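Local structure of integrase (Bovine immunodeficiency virus, 3KKS) at residues Q6-H11 / R97-L102; I16-V21 / L46-R51; H68-L73 / I79-G84; G111-V116 / L120-V125. The protein is the catalytic core of a retroviral integrase and probably carries out the DNA cutting and joining that insert viral DNA into the host genome. All coordinates share one frame; numbering follows the deposited sequence.

From the N terminus, strand 4-12 runs through the middle of the sheet and turns back as its antiparallel neighbour, strand 15-22. Contact 2 closes the first loop, when helix 38-51 returns against 16-21. Contact 3 follows in series, setting helix 68-76 against edge strand 80-83; it touches contact 2 through I49 and I79. Both are nested inside the long loop closed by contact 1, where helix 89-109 comes back to 6-11. Contact 4 opens afterwards, joining the loop 111-116 that leads into helix 116-129 to residues 120-125. L120 there reaches L102 of contact 1 and I17 of contact 2, while contact 3 lies about 30 Å away, centre to centre.

Contact 1. Residues Q6-H11 / R97-L102; sequences QMDNTH and RAHRDL
H99 reaches from helix 89-109 to D8 and T10 on strand 4-12, a helix-on-sheet contact in the RNase H-like fold of retroviral integrase cores. Taking the helix in order, A98 turns to V21 of the next strand, 15-22, and H99 makes the contact proper. Its imidazole presents an edge to T10, whose CG2 lies near the ring plane, 3.3 Å from H99 ND1. T10 is turned for this: OG1 sits between backbone N and carbonyl carbon (chi1 64°) and bonds I17 O, which leaves the methyl for the histidine. D8 CB comes to the same ring obliquely, 4.0 Å from H99 CE1, and its carboxylate lies close to that of D60, consistent with the acidic cluster of this fold. The other ring nitrogen uses a water in the imidazole plane: H99 NE2 is 2.8 Å from water 1, which donates to Q6 O at 2.9 Å. Helix and strand are thus linked by a water rather than by a direct hydrogen bond. R100 and D101 take no part in the strand contact and pair with each other, R100 NE to D101 OD2 at 3.0 Å; D101 also has a salt bridge with R131. L102 packs on helix 116-129, where L102 CD1 touches L124 CD2.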
loop_
_atom_site.group_PDB
_atom_site.type_symbol
_atom_site.label_atom_id
_atom_site.label_comp_id
_atom_site.label_asym_id
_atom_site.label_seq_id
_atom_site.Cartn_x
_atom_site.Cartn_y
_atom_site.Cartn_z
ATOM N N GLN A 6 2.580 3.039 4.588
ATOM C CA GLN A 6 1.602 4.106 4.691
ATOM C C GLN A 6 0.429 3.738 3.800
ATOM O O GLN A 6 0.606 3.371 2.633
ATOM C CB GLN A 6 2.169 5.453 4.248
ATOM C CG GLN A 6 1.090 6.526 4.199
ATOM C CD GLN A 6 1.641 7.932 4.207
ATOM O OE1 GLN A 6 0.936 8.886 3.857
ATOM N NE2 GLN A 6 2.905 8.077 4.620
ATOM N N MET A 7 -0.769 3.844 4.354
ATOM C CA MET A 7 -1.971 3.495 3.632
ATOM C C MET A 7 -2.893 4.674 3.410
ATOM O O MET A 7 -2.927 5.613 4.201
ATOM C CB MET A 7 -2.722 2.411 4.396
ATOM C CG MET A 7 -3.025 2.783 5.832
ATOM S SD MET A 7 -3.917 1.482 6.721
ATOM C CE MET A 7 -4.004 2.255 8.375
ATOM N N ASP A 8 -3.647 4.596 2.321
ATOM C CA ASP A 8 -4.602 5.624 1.944
ATOM C C ASP A 8 -5.639 4.979 1.042
ATOM O O ASP A 8 -5.393 3.939 0.429
ATOM C CB ASP A 8 -3.917 6.756 1.166
ATOM C CG ASP A 8 -3.052 7.638 2.046
ATOM O OD1 ASP A 8 -3.613 8.314 2.943
ATOM O OD2 ASP A 8 -1.814 7.660 1.841
ATOM N N ASN A 9 -6.809 5.595 0.985
ATOM C CA ASN A 9 -7.870 5.121 0.126
ATOM C C ASN A 9 -7.872 6.074 -1.045
ATOM O O ASN A 9 -7.669 7.274 -0.870
ATOM C CB ASN A 9 -9.216 5.178 0.841
ATOM C CG ASN A 9 -9.340 4.125 1.905
ATOM O OD1 ASN A 9 -9.029 2.961 1.671
ATOM N ND2 ASN A 9 -9.804 4.521 3.083
ATOM N N THR A 10 -8.068 5.544 -2.242
ATOM C CA THR A 10 -8.105 6.392 -3.415
ATOM C C THR A 10 -9.270 5.961 -4.269
ATOM O O THR A 10 -9.934 4.968 -3.984
ATOM C CB THR A 10 -6.832 6.269 -4.261
ATOM O OG1 THR A 10 -6.736 4.938 -4.782
ATOM C CG2 THR A 10 -5.611 6.572 -3.426
ATOM N N HIS A 11 -9.506 6.718 -5.326
ATOM C CA HIS A 11 -10.581 6.418 -6.243
ATOM C C HIS A 11 -10.064 6.378 -7.655
ATOM O O HIS A 11 -9.221 7.167 -8.063
ATOM C CB HIS A 11 -11.679 7.474 -6.155
ATOM C CG HIS A 11 -12.287 7.591 -4.802
ATOM N ND1 HIS A 11 -13.510 7.043 -4.479
ATOM C CD2 HIS A 11 -11.812 8.151 -3.659
ATOM C CE1 HIS A 11 -13.759 7.252 -3.201
ATOM N NE2 HIS A 11 -12.749 7.920 -2.681
ATOM N N ARG A 97 4.622 9.570 -5.443
ATOM C CA ARG A 97 5.013 9.042 -6.741
ATOM C C ARG A 97 4.352 7.688 -7.023
ATOM O O ARG A 97 3.905 7.434 -8.139
ATOM C CB ARG A 97 6.532 8.903 -6.815
ATOM C CG ARG A 97 7.029 8.322 -8.126
ATOM C CD ARG A 97 8.556 8.287 -8.201
ATOM N NE ARG A 97 9.153 7.617 -7.047
ATOM C CZ ARG A 97 10.088 6.673 -7.121
ATOM N NH1 ARG A 97 10.563 6.131 -6.007
ATOM N NH2 ARG A 97 10.538 6.257 -8.301
ATOM N N ALA A 98 4.288 6.827 -6.014
ATOM C CA ALA A 98 3.678 5.509 -6.181
ATOM C C ALA A 98 2.207 5.610 -6.579
ATOM O O ALA A 98 1.753 4.886 -7.457
ATOM C CB ALA A 98 3.817 4.691 -4.888
ATOM N N HIS A 99 1.459 6.497 -5.935
ATOM C CA HIS A 99 0.042 6.651 -6.262
ATOM C C HIS A 99 -0.141 7.134 -7.690
ATOM O O HIS A 99 -1.082 6.740 -8.373
ATOM C CB HIS A 99 -0.631 7.638 -5.303
ATOM C CG HIS A 99 -1.026 7.030 -3.994
ATOM N ND1 HIS A 99 -2.344 6.817 -3.644
ATOM C CD2 HIS A 99 -0.283 6.574 -2.961
ATOM C CE1 HIS A 99 -2.392 6.257 -2.447
ATOM N NE2 HIS A 99 -1.156 6.099 -2.011
ATOM N N ARG A 100 0.768 7.995 -8.131
ATOM C CA ARG A 100 0.730 8.546 -9.480
ATOM C C ARG A 100 1.057 7.443 -10.481
ATOM O O ARG A 100 0.345 7.249 -11.461
ATOM C CB ARG A 100 1.748 9.691 -9.586
ATOM C CG ARG A 100 1.555 10.618 -10.764
ATOM C CD ARG A 100 2.082 10.013 -12.048
ATOM N NE ARG A 100 3.491 9.635 -11.944
ATOM C CZ ARG A 100 4.472 10.463 -11.588
ATOM N NH1 ARG A 100 4.205 11.730 -11.294
ATOM N NH2 ARG A 100 5.725 10.022 -11.527
ATOM N N ASP A 101 2.134 6.715 -10.214
ATOM C CA ASP A 101 2.563 5.628 -11.081
ATOM C C ASP A 101 1.506 4.524 -11.152
ATOM O O ASP A 101 1.330 3.888 -12.188
ATOM C CB ASP A 101 3.882 5.048 -10.569
ATOM C CG ASP A 101 5.044 6.005 -10.742
ATOM O OD1 ASP A 101 6.144 5.710 -10.235
ATOM O OD2 ASP A 101 4.858 7.053 -11.392
ATOM N N LEU A 102 0.810 4.299 -10.045
ATOM C CA LEU A 102 -0.220 3.280 -9.995
ATOM C C LEU A 102 -1.369 3.693 -10.896
ATOM O O LEU A 102 -1.922 2.877 -11.638
ATOM C CB LEU A 102 -0.733 3.104 -8.561
ATOM C CG LEU A 102 -1.756 1.984 -8.375
ATOM C CD1 LEU A 102 -1.095 0.657 -8.692
ATOM C CD2 LEU A 102 -2.302 1.984 -6.946
HETATM O O HOH W 1 -0.734 4.888 0.497
#

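Contact 2. Residues I16-V21 / L46-R51; sequences IIWVAV and LQLIQR
W18 and L48 both carry CG anti to the backbone N, chi1 -179° in the tryptophan and -167° in the leucine, which swings the indole and the isobutyl group out from strand 15-22 and helix 38-51 until they meet. The two side chains cross at about a right angle. L48 sends CD2 to the outer corner of the indole, 4.0 Å from W18 CH2 and near the ring plane, so the methyl meets the edge of the six-membered ring. Closer to the helix backbone, L48 CB is 4.2 Å from W18 CH2. The same CD2 packs on the next inward-facing residue of the strand, 4.1 Å from A20 CB, and thereby bridges two alternate positions. This is helix-on-sheet packing in the RNase H-like fold. W5 and V54 also pack on L48, while M7 and N9 of strand 4-12 touch W18. One turn along the helix, R51 NH2 bonds Q47 OE1 at 2.8 Å, tilted from the carbonyl plane. No hydrogen bond passes between strand and helix, and the three residues that meet are buried and touch through carbon alone; the contact should therefore rest on dispersion and the exclusion of water.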
loop_
_atom_site.group_PDB
_atom_site.type_symbol
_atom_site.label_atom_id
_atom_site.label_comp_id
_atom_site.label_asym_id
_atom_site.label_seq_id
_atom_site.Cartn_x
_atom_site.Cartn_y
_atom_site.Cartn_z
ATOM N N ILE A 16 -13.355 2.147 -5.356
ATOM C CA ILE A 16 -12.527 2.649 -4.264
ATOM C C ILE A 16 -11.345 1.691 -4.146
ATOM O O ILE A 16 -11.520 0.476 -4.238
ATOM C CB ILE A 16 -13.260 2.623 -2.901
ATOM C CG1 ILE A 16 -14.636 3.290 -3.004
ATOM C CG2 ILE A 16 -12.408 3.334 -1.851
ATOM C CD1 ILE A 16 -15.435 3.224 -1.703
ATOM N N ILE A 17 -10.147 2.217 -3.928
ATOM C CA ILE A 17 -8.985 1.344 -3.817
ATOM C C ILE A 17 -8.093 1.681 -2.627
ATOM O O ILE A 17 -7.560 2.787 -2.536
ATOM C CB ILE A 17 -8.132 1.397 -5.108
ATOM C CG1 ILE A 17 -8.928 0.820 -6.279
ATOM C CG2 ILE A 17 -6.834 0.609 -4.919
ATOM C CD1 ILE A 17 -8.287 1.064 -7.637
ATOM N N TRP A 18 -7.962 0.725 -1.712
ATOM C CA TRP A 18 -7.105 0.878 -0.545
ATOM C C TRP A 18 -5.684 0.663 -1.059
ATOM O O TRP A 18 -5.429 -0.299 -1.782
ATOM C CB TRP A 18 -7.432 -0.190 0.489
ATOM C CG TRP A 18 -6.618 -0.094 1.736
ATOM C CD1 TRP A 18 -6.805 0.778 2.776
ATOM C CD2 TRP A 18 -5.510 -0.923 2.106
ATOM N NE1 TRP A 18 -5.891 0.533 3.769
ATOM C CE2 TRP A 18 -5.082 -0.510 3.385
ATOM C CE3 TRP A 18 -4.841 -1.987 1.477
ATOM C CZ2 TRP A 18 -4.016 -1.117 4.059
ATOM C CZ3 TRP A 18 -3.772 -2.599 2.151
ATOM C CH2 TRP A 18 -3.378 -2.161 3.429
ATOM N N VAL A 19 -4.764 1.544 -0.683
ATOM C CA VAL A 19 -3.381 1.455 -1.141
ATOM C C VAL A 19 -2.350 1.575 -0.025
ATOM O O VAL A 19 -2.384 2.506 0.775
ATOM C CB VAL A 19 -3.085 2.571 -2.177
ATOM C CG1 VAL A 19 -1.618 2.512 -2.617
ATOM C CG2 VAL A 19 -4.015 2.436 -3.380
ATOM N N ALA A 20 -1.411 0.638 0.024
ATOM C CA ALA A 20 -0.363 0.695 1.036
ATOM C C ALA A 20 0.989 0.680 0.342
ATOM O O ALA A 20 1.211 -0.099 -0.582
ATOM C CB ALA A 20 -0.474 -0.490 2.010
ATOM N N VAL A 21 1.891 1.554 0.781
ATOM C CA VAL A 21 3.220 1.619 0.197
ATOM C C VAL A 21 4.280 1.394 1.258
ATOM O O VAL A 21 4.253 2.031 2.315
ATOM C CB VAL A 21 3.487 2.990 -0.463
ATOM C CG1 VAL A 21 4.898 3.012 -1.070
ATOM C CG2 VAL A 21 2.431 3.264 -1.529
ATOM N N LEU A 46 -5.248 -6.977 7.575
ATOM C CA LEU A 46 -5.032 -8.395 7.859
ATOM C C LEU A 46 -4.384 -9.090 6.667
ATOM O O LEU A 46 -3.518 -9.950 6.847
ATOM C CB LEU A 46 -6.354 -9.074 8.238
ATOM C CG LEU A 46 -6.793 -8.796 9.688
ATOM C CD1 LEU A 46 -8.219 -9.246 9.906
ATOM C CD2 LEU A 46 -5.863 -9.505 10.658
ATOM N N GLN A 47 -4.799 -8.713 5.457
ATOM C CA GLN A 47 -4.227 -9.272 4.228
ATOM C C GLN A 47 -2.767 -8.832 4.095
ATOM O O GLN A 47 -1.895 -9.615 3.727
ATOM C CB GLN A 47 -4.986 -8.768 2.998
ATOM C CG GLN A 47 -6.353 -9.393 2.736
ATOM C CD GLN A 47 -6.288 -10.595 1.799
ATOM O OE1 GLN A 47 -5.549 -10.589 0.810
ATOM N NE2 GLN A 47 -7.076 -11.625 2.097
ATOM N N LEU A 48 -2.510 -7.559 4.387
ATOM C CA LEU A 48 -1.163 -7.012 4.296
ATOM C C LEU A 48 -0.232 -7.702 5.286
ATOM O O LEU A 48 0.882 -8.095 4.940
ATOM C CB LEU A 48 -1.177 -5.513 4.596
ATOM C CG LEU A 48 0.118 -4.790 4.214
ATOM C CD1 LEU A 48 0.224 -4.705 2.686
ATOM C CD2 LEU A 48 0.130 -3.403 4.820
ATOM N N ILE A 49 -0.704 -7.844 6.519
ATOM C CA ILE A 49 0.075 -8.472 7.578
ATOM C C ILE A 49 0.251 -9.961 7.274
ATOM O O ILE A 49 1.207 -10.588 7.717
ATOM C CB ILE A 49 -0.627 -8.244 8.956
ATOM C CG1 ILE A 49 0.399 -7.795 9.993
ATOM C CG2 ILE A 49 -1.377 -9.500 9.406
ATOM C CD1 ILE A 49 1.458 -8.826 10.301
ATOM N N GLN A 50 -0.667 -10.501 6.482
ATOM C CA GLN A 50 -0.650 -11.907 6.069
ATOM C C GLN A 50 0.467 -12.168 5.059
ATOM O O GLN A 50 1.192 -13.159 5.152
ATOM C CB GLN A 50 -2.003 -12.256 5.425
ATOM C CG GLN A 50 -2.040 -13.510 4.541
ATOM C CD GLN A 50 -3.251 -13.526 3.597
ATOM O OE1 GLN A 50 -4.383 -13.205 3.993
ATOM N NE2 GLN A 50 -3.019 -13.907 2.344
ATOM N N ARG A 51 0.594 -11.264 4.094
ATOM C CA ARG A 51 1.580 -11.388 3.030
ATOM C C ARG A 51 2.956 -10.773 3.299
ATOM O O ARG A 51 3.969 -11.293 2.848
ATOM C CB ARG A 51 1.008 -10.774 1.751
ATOM C CG ARG A 51 -0.403 -11.250 1.426
ATOM C CD ARG A 51 -0.986 -10.546 0.198
ATOM N NE ARG A 51 -2.366 -10.960 -0.066
ATOM C CZ ARG A 51 -2.746 -12.219 -0.252
ATOM N NH1 ARG A 51 -1.848 -13.194 -0.210
ATOM N NH2 ARG A 51 -4.021 -12.510 -0.476
#

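Contact 3. Residues H68-L73 / I79-G84; sequences HRIENL and ITKTTG
K81 of strand 80-83 stretches across to I70 and E71 of helix 68-76 in what is a beta-alpha-beta crossover: helix 68-76 is the longer of the two helices in the connection from strand 56-59 to its parallel neighbour 80-83. The apolar part is carried by the lysine's methylenes. K81 has CG anti to its backbone N (chi1 174°) and stays extended as far as CE, bending only at the last torsion, chi4 54°. That chain crosses I70 obliquely, and the branch methyl I70 CG2 lies 4.0 Å from K81 CE and 4.2 Å from K81 CD. I70 uses this short branch for K81, while its longer arm, CG1 with CD1, leads away from the strand.

The electrostatic part is looser. E71, bent at chi2, crosses the lysine chain at about a right angle, but its OE2 meets the carbon next to the amine, 3.5 Å from K81 CE. The charges themselves stay farther apart, with E71 OE2 4.6 Å from K81 NZ, so the pair falls short of a salt bridge and any attraction between them is probably modest. The bend at chi4 takes the ammonium instead to the backbone, where K81 NZ hydrogen-bonds F65 O, in helix 63-66 just before helix 68-76.

Around this, T80 and T82 hold the strand to 56-59 through backbone bonds with L57. I70 and L73 pack on V41 and A42 of helix 38-51, and I79 CD1 packs on I49 CG1, so helix 68-76 and I79, just before the edge strand, both lean on helix 38-51.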
loop_
_atom_site.group_PDB
_atom_site.type_symbol
_atom_site.label_atom_id
_atom_site.label_comp_id
_atom_site.label_asym_id
_atom_site.label_seq_id
_atom_site.Cartn_x
_atom_site.Cartn_y
_atom_site.Cartn_z
ATOM N N HIS A 68 -11.680 2.543 16.746
ATOM C CA HIS A 68 -11.110 1.674 17.776
ATOM C C HIS A 68 -10.827 0.317 17.146
ATOM O O HIS A 68 -9.914 -0.399 17.554
ATOM C CB HIS A 68 -12.083 1.509 18.950
ATOM C CG HIS A 68 -12.093 2.673 19.889
ATOM N ND1 HIS A 68 -13.177 2.977 20.691
ATOM C CD2 HIS A 68 -11.150 3.605 20.163
ATOM C CE1 HIS A 68 -12.898 4.047 21.413
ATOM N NE2 HIS A 68 -11.676 4.449 21.113
ATOM N N ARG A 69 -11.636 -0.021 16.151
ATOM C CA ARG A 69 -11.490 -1.268 15.417
ATOM C C ARG A 69 -10.053 -1.367 14.888
ATOM O O ARG A 69 -9.363 -2.363 15.107
ATOM C CB ARG A 69 -12.499 -1.283 14.256
ATOM C CG ARG A 69 -12.100 -2.132 13.058
ATOM C CD ARG A 69 -12.686 -3.528 13.110
ATOM N NE ARG A 69 -14.124 -3.519 12.859
ATOM C CZ ARG A 69 -14.864 -4.614 12.729
ATOM N NH1 ARG A 69 -14.305 -5.815 12.825
ATOM N NH2 ARG A 69 -16.165 -4.508 12.509
ATOM N N ILE A 70 -9.602 -0.312 14.218
ATOM C CA ILE A 70 -8.263 -0.274 13.636
ATOM C C ILE A 70 -7.174 -0.128 14.680
ATOM O O ILE A 70 -6.109 -0.752 14.578
ATOM C CB ILE A 70 -8.147 0.879 12.620
ATOM C CG1 ILE A 70 -9.254 0.742 11.574
ATOM C CG2 ILE A 70 -6.771 0.875 11.968
ATOM C CD1 ILE A 70 -9.387 -0.668 10.995
ATOM N N GLU A 71 -7.440 0.701 15.686
ATOM C CA GLU A 71 -6.487 0.929 16.764
ATOM C C GLU A 71 -6.239 -0.358 17.541
ATOM O O GLU A 71 -5.100 -0.702 17.848
ATOM C CB GLU A 71 -7.008 2.011 17.710
ATOM C CG GLU A 71 -6.212 3.317 17.661
ATOM C CD GLU A 71 -7.016 4.481 17.116
ATOM O OE1 GLU A 71 -8.147 4.702 17.605
ATOM O OE2 GLU A 71 -6.515 5.179 16.206
ATOM N N ASN A 72 -7.304 -1.075 17.868
ATOM C CA ASN A 72 -7.135 -2.322 18.599
ATOM C C ASN A 72 -6.527 -3.418 17.711
ATOM O O ASN A 72 -5.756 -4.251 18.184
ATOM C CB ASN A 72 -8.471 -2.787 19.182
ATOM C CG ASN A 72 -8.949 -1.898 20.325
ATOM O OD1 ASN A 72 -8.164 -1.176 20.939
ATOM N ND2 ASN A 72 -10.239 -1.960 20.623
ATOM N N LEU A 73 -6.863 -3.409 16.424
ATOM C CA LEU A 73 -6.328 -4.404 15.502
ATOM C C LEU A 73 -4.803 -4.305 15.422
ATOM O O LEU A 73 -4.103 -5.320 15.431
ATOM C CB LEU A 73 -6.933 -4.222 14.107
ATOM C CG LEU A 73 -6.326 -5.115 13.020
ATOM C CD1 LEU A 73 -6.347 -6.561 13.486
ATOM C CD2 LEU A 73 -7.087 -4.954 11.716
ATOM N N ILE A 79 1.470 -3.850 15.880
ATOM C CA ILE A 79 1.873 -2.879 14.869
ATOM C C ILE A 79 1.807 -1.455 15.413
ATOM O O ILE A 79 0.801 -1.043 15.974
ATOM C CB ILE A 79 0.959 -2.961 13.622
ATOM C CG1 ILE A 79 1.163 -4.295 12.904
ATOM C CG2 ILE A 79 1.259 -1.809 12.679
ATOM C CD1 ILE A 79 0.196 -4.513 11.757
ATOM N N THR A 80 2.883 -0.706 15.247
ATOM C CA THR A 80 2.893 0.670 15.710
ATOM C C THR A 80 2.040 1.456 14.730
ATOM O O THR A 80 2.216 1.343 13.521
ATOM C CB THR A 80 4.307 1.238 15.713
ATOM O OG1 THR A 80 5.151 0.385 16.491
ATOM C CG2 THR A 80 4.318 2.635 16.313
ATOM N N LYS A 81 1.104 2.239 15.247
ATOM C CA LYS A 81 0.233 3.023 14.388
ATOM C C LYS A 81 0.330 4.503 14.703
ATOM O O LYS A 81 0.342 4.901 15.867
ATOM C CB LYS A 81 -1.216 2.553 14.531
ATOM C CG LYS A 81 -2.225 3.408 13.780
ATOM C CD LYS A 81 -3.638 2.857 13.932
ATOM C CE LYS A 81 -4.681 3.892 13.539
ATOM N NZ LYS A 81 -4.459 4.431 12.181
ATOM N N THR A 82 0.412 5.310 13.652
ATOM C CA THR A 82 0.504 6.757 13.785
ATOM C C THR A 82 -0.444 7.405 12.789
ATOM O O THR A 82 -0.980 6.732 11.907
ATOM C CB THR A 82 1.949 7.259 13.545
ATOM O OG1 THR A 82 2.418 6.813 12.266
ATOM C CG2 THR A 82 2.876 6.729 14.639
ATOM N N THR A 83 -0.645 8.711 12.933
ATOM C CA THR A 83 -1.559 9.443 12.064
ATOM C C THR A 83 -1.075 10.862 11.755
ATOM O O THR A 83 -0.152 11.371 12.391
ATOM C CB THR A 83 -2.965 9.501 12.713
ATOM O OG1 THR A 83 -3.445 8.166 12.918
ATOM C CG2 THR A 83 -3.951 10.246 11.827
ATOM N N GLY A 84 -1.697 11.489 10.762
ATOM C CA GLY A 84 -1.326 12.840 10.393
ATOM C C GLY A 84 -0.184 12.925 9.402
ATOM O O GLY A 84 0.970 13.115 9.783
#

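Contact 4. Residues G111-V116 / L120-V125. With ACT (acetate ion), chain C.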
loop_
_atom_site.group_PDB
_atom_site.type_symbol
_atom_site.label_atom_id
_atom_site.label_comp_id
_atom_site.label_asym_id
_atom_site.label_seq_id
_atom_site.Cartn_x
_atom_site.Cartn_y
_atom_site.Cartn_z
ATOM N N GLY A 111 -8.113 -1.099 -20.031
ATOM C CA GLY A 111 -8.641 -1.422 -21.342
ATOM C C GLY A 111 -8.256 -2.812 -21.818
ATOM O O GLY A 111 -8.737 -3.262 -22.854
ATOM N N ASP A 112 -7.398 -3.502 -21.071
ATOM C CA ASP A 112 -6.970 -4.850 -21.467
ATOM C C ASP A 112 -7.670 -5.945 -20.651
ATOM O O ASP A 112 -7.543 -7.134 -20.965
ATOM C CB ASP A 112 -5.456 -5.024 -21.267
ATOM C CG ASP A 112 -4.627 -4.053 -22.082
ATOM O OD1 ASP A 112 -3.445 -3.865 -21.734
ATOM O OD2 ASP A 112 -5.131 -3.482 -23.068
ATOM N N CYS A 113 -8.389 -5.548 -19.603
ATOM C CA CYS A 113 -9.067 -6.502 -18.724
ATOM C C CYS A 113 -10.559 -6.232 -18.584
ATOM O O CYS A 113 -11.022 -5.106 -18.765
ATOM C CB CYS A 113 -8.476 -6.444 -17.314
ATOM S SG CYS A 113 -6.664 -6.390 -17.191
ATOM N N GLU A 114 -11.299 -7.268 -18.214
ATOM C CA GLU A 114 -12.737 -7.142 -18.025
ATOM C C GLU A 114 -13.060 -6.461 -16.704
ATOM O O GLU A 114 -14.038 -5.731 -16.589
ATOM C CB GLU A 114 -13.386 -8.519 -18.012
ATOM C CG GLU A 114 -13.549 -9.155 -19.361
ATOM C CD GLU A 114 -14.105 -10.559 -19.250
ATOM O OE1 GLU A 114 -14.822 -10.837 -18.253
ATOM O OE2 GLU A 114 -13.832 -11.373 -20.164
ATOM N N THR A 115 -12.219 -6.707 -15.706
ATOM C CA THR A 115 -12.434 -6.173 -14.370
ATOM C C THR A 115 -11.336 -5.225 -13.919
ATOM O O THR A 115 -10.194 -5.319 -14.371
ATOM C CB THR A 115 -12.493 -7.318 -13.346
ATOM O OG1 THR A 115 -11.188 -7.906 -13.221
ATOM C CG2 THR A 115 -13.476 -8.400 -13.797
ATOM N N VAL A 116 -11.689 -4.329 -13.007
ATOM C CA VAL A 116 -10.738 -3.371 -12.459
ATOM C C VAL A 116 -9.749 -4.101 -11.551
ATOM O O VAL A 116 -8.579 -3.730 -11.474
ATOM C CB VAL A 116 -11.447 -2.279 -11.618
ATOM C CG1 VAL A 116 -10.442 -1.234 -11.163
ATOM C CG2 VAL A 116 -12.539 -1.619 -12.437
ATOM N N LEU A 120 -5.823 -3.937 -11.660
ATOM C CA LEU A 120 -5.042 -3.509 -10.497
ATOM C C LEU A 120 -3.877 -4.474 -10.232
ATOM O O LEU A 120 -2.761 -4.056 -9.924
ATOM C CB LEU A 120 -5.944 -3.406 -9.250
ATOM C CG LEU A 120 -5.226 -3.004 -7.948
ATOM C CD1 LEU A 120 -4.503 -1.678 -8.151
ATOM C CD2 LEU A 120 -6.223 -2.888 -6.799
ATOM N N SER A 121 -4.144 -5.767 -10.350
ATOM C CA SER A 121 -3.111 -6.780 -10.160
ATOM C C SER A 121 -1.965 -6.568 -11.149
ATOM O O SER A 121 -0.794 -6.582 -10.773
ATOM C CB SER A 121 -3.695 -8.183 -10.367
ATOM O OG SER A 121 -4.449 -8.589 -9.242
ATOM N N LEU A 122 -2.296 -6.379 -12.419
ATOM C CA LEU A 122 -1.255 -6.170 -13.421
ATOM C C LEU A 122 -0.510 -4.861 -13.177
ATOM O O LEU A 122 0.688 -4.767 -13.432
ATOM C CB LEU A 122 -1.852 -6.161 -14.825
ATOM C CG LEU A 122 -2.410 -7.475 -15.374
ATOM C CD1 LEU A 122 -2.967 -7.207 -16.769
ATOM C CD2 LEU A 122 -1.324 -8.535 -15.445
ATOM N N ALA A 123 -1.226 -3.850 -12.694
ATOM C CA ALA A 123 -0.606 -2.562 -12.415
ATOM C C ALA A 123 0.410 -2.701 -11.278
ATOM O O ALA A 123 1.448 -2.040 -11.291
ATOM C CB ALA A 123 -1.667 -1.530 -12.044
ATOM N N LEU A 124 0.113 -3.566 -10.304
ATOM C CA LEU A 124 1.004 -3.773 -9.162
ATOM C C LEU A 124 2.228 -4.601 -9.536
ATOM O O LEU A 124 3.325 -4.355 -9.050
ATOM C CB LEU A 124 0.246 -4.452 -8.013
ATOM C CG LEU A 124 -0.836 -3.565 -7.384
ATOM C CD1 LEU A 124 -1.794 -4.393 -6.538
ATOM C CD2 LEU A 124 -0.156 -2.488 -6.538
ATOM N N VAL A 125 2.023 -5.599 -10.383
ATOM C CA VAL A 125 3.101 -6.451 -10.853
ATOM C C VAL A 125 4.107 -5.589 -11.623
ATOM O O VAL A 125 5.323 -5.765 -11.512
ATOM C CB VAL A 125 2.545 -7.523 -11.796
ATOM C CG1 VAL A 125 3.668 -8.166 -12.586
ATOM C CG2 VAL A 125 1.792 -8.560 -10.988
HETATM C C ACT C . -10.156 -9.913 -16.300
HETATM O O ACT C . -10.111 -10.000 -17.516
HETATM O OXT ACT C . -10.589 -8.910 -15.775
HETATM C CH3 ACT C . -9.688 -11.070 -15.450
#
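The N-terminal end of helix 116-129 is capped by T115, and the loop before it, with C113, and the first helical residue, V116, meet residues 120-125. V116 O takes the amide of L120 at 2.8 Å from L120 N, one of the first backbone bonds of the helix. Farther back in the loop, C113 SG reaches L122 CD1 at 3.8 Å, a plain apolar touch between loop and helix; L122 also packs on Y109 of the preceding helix. L120 packs instead on I17, A30 and V32 of the sheet.

At the capping residue, T115 has OG1 tucked between its own N and carbonyl carbon (chi1 69°), where it caps A118 N and also donates to an acetate ion, probably from the crystallisation liquor, with T115 OG1 2.8 Å from OXT. The same acetate oxygen is gripped by the backbone, T115 N lying 2.7 Å from OXT. The other oxygen, O, takes a nearly straight bond from E114 N at 3.1 Å, N-H...O angle 172°. Two successive amides and one hydroxyl thus hold the carboxylate beside the N-terminal end of the helix. Such a set of donors suits an anionic carboxylate, and the helix end may add a little to the attraction.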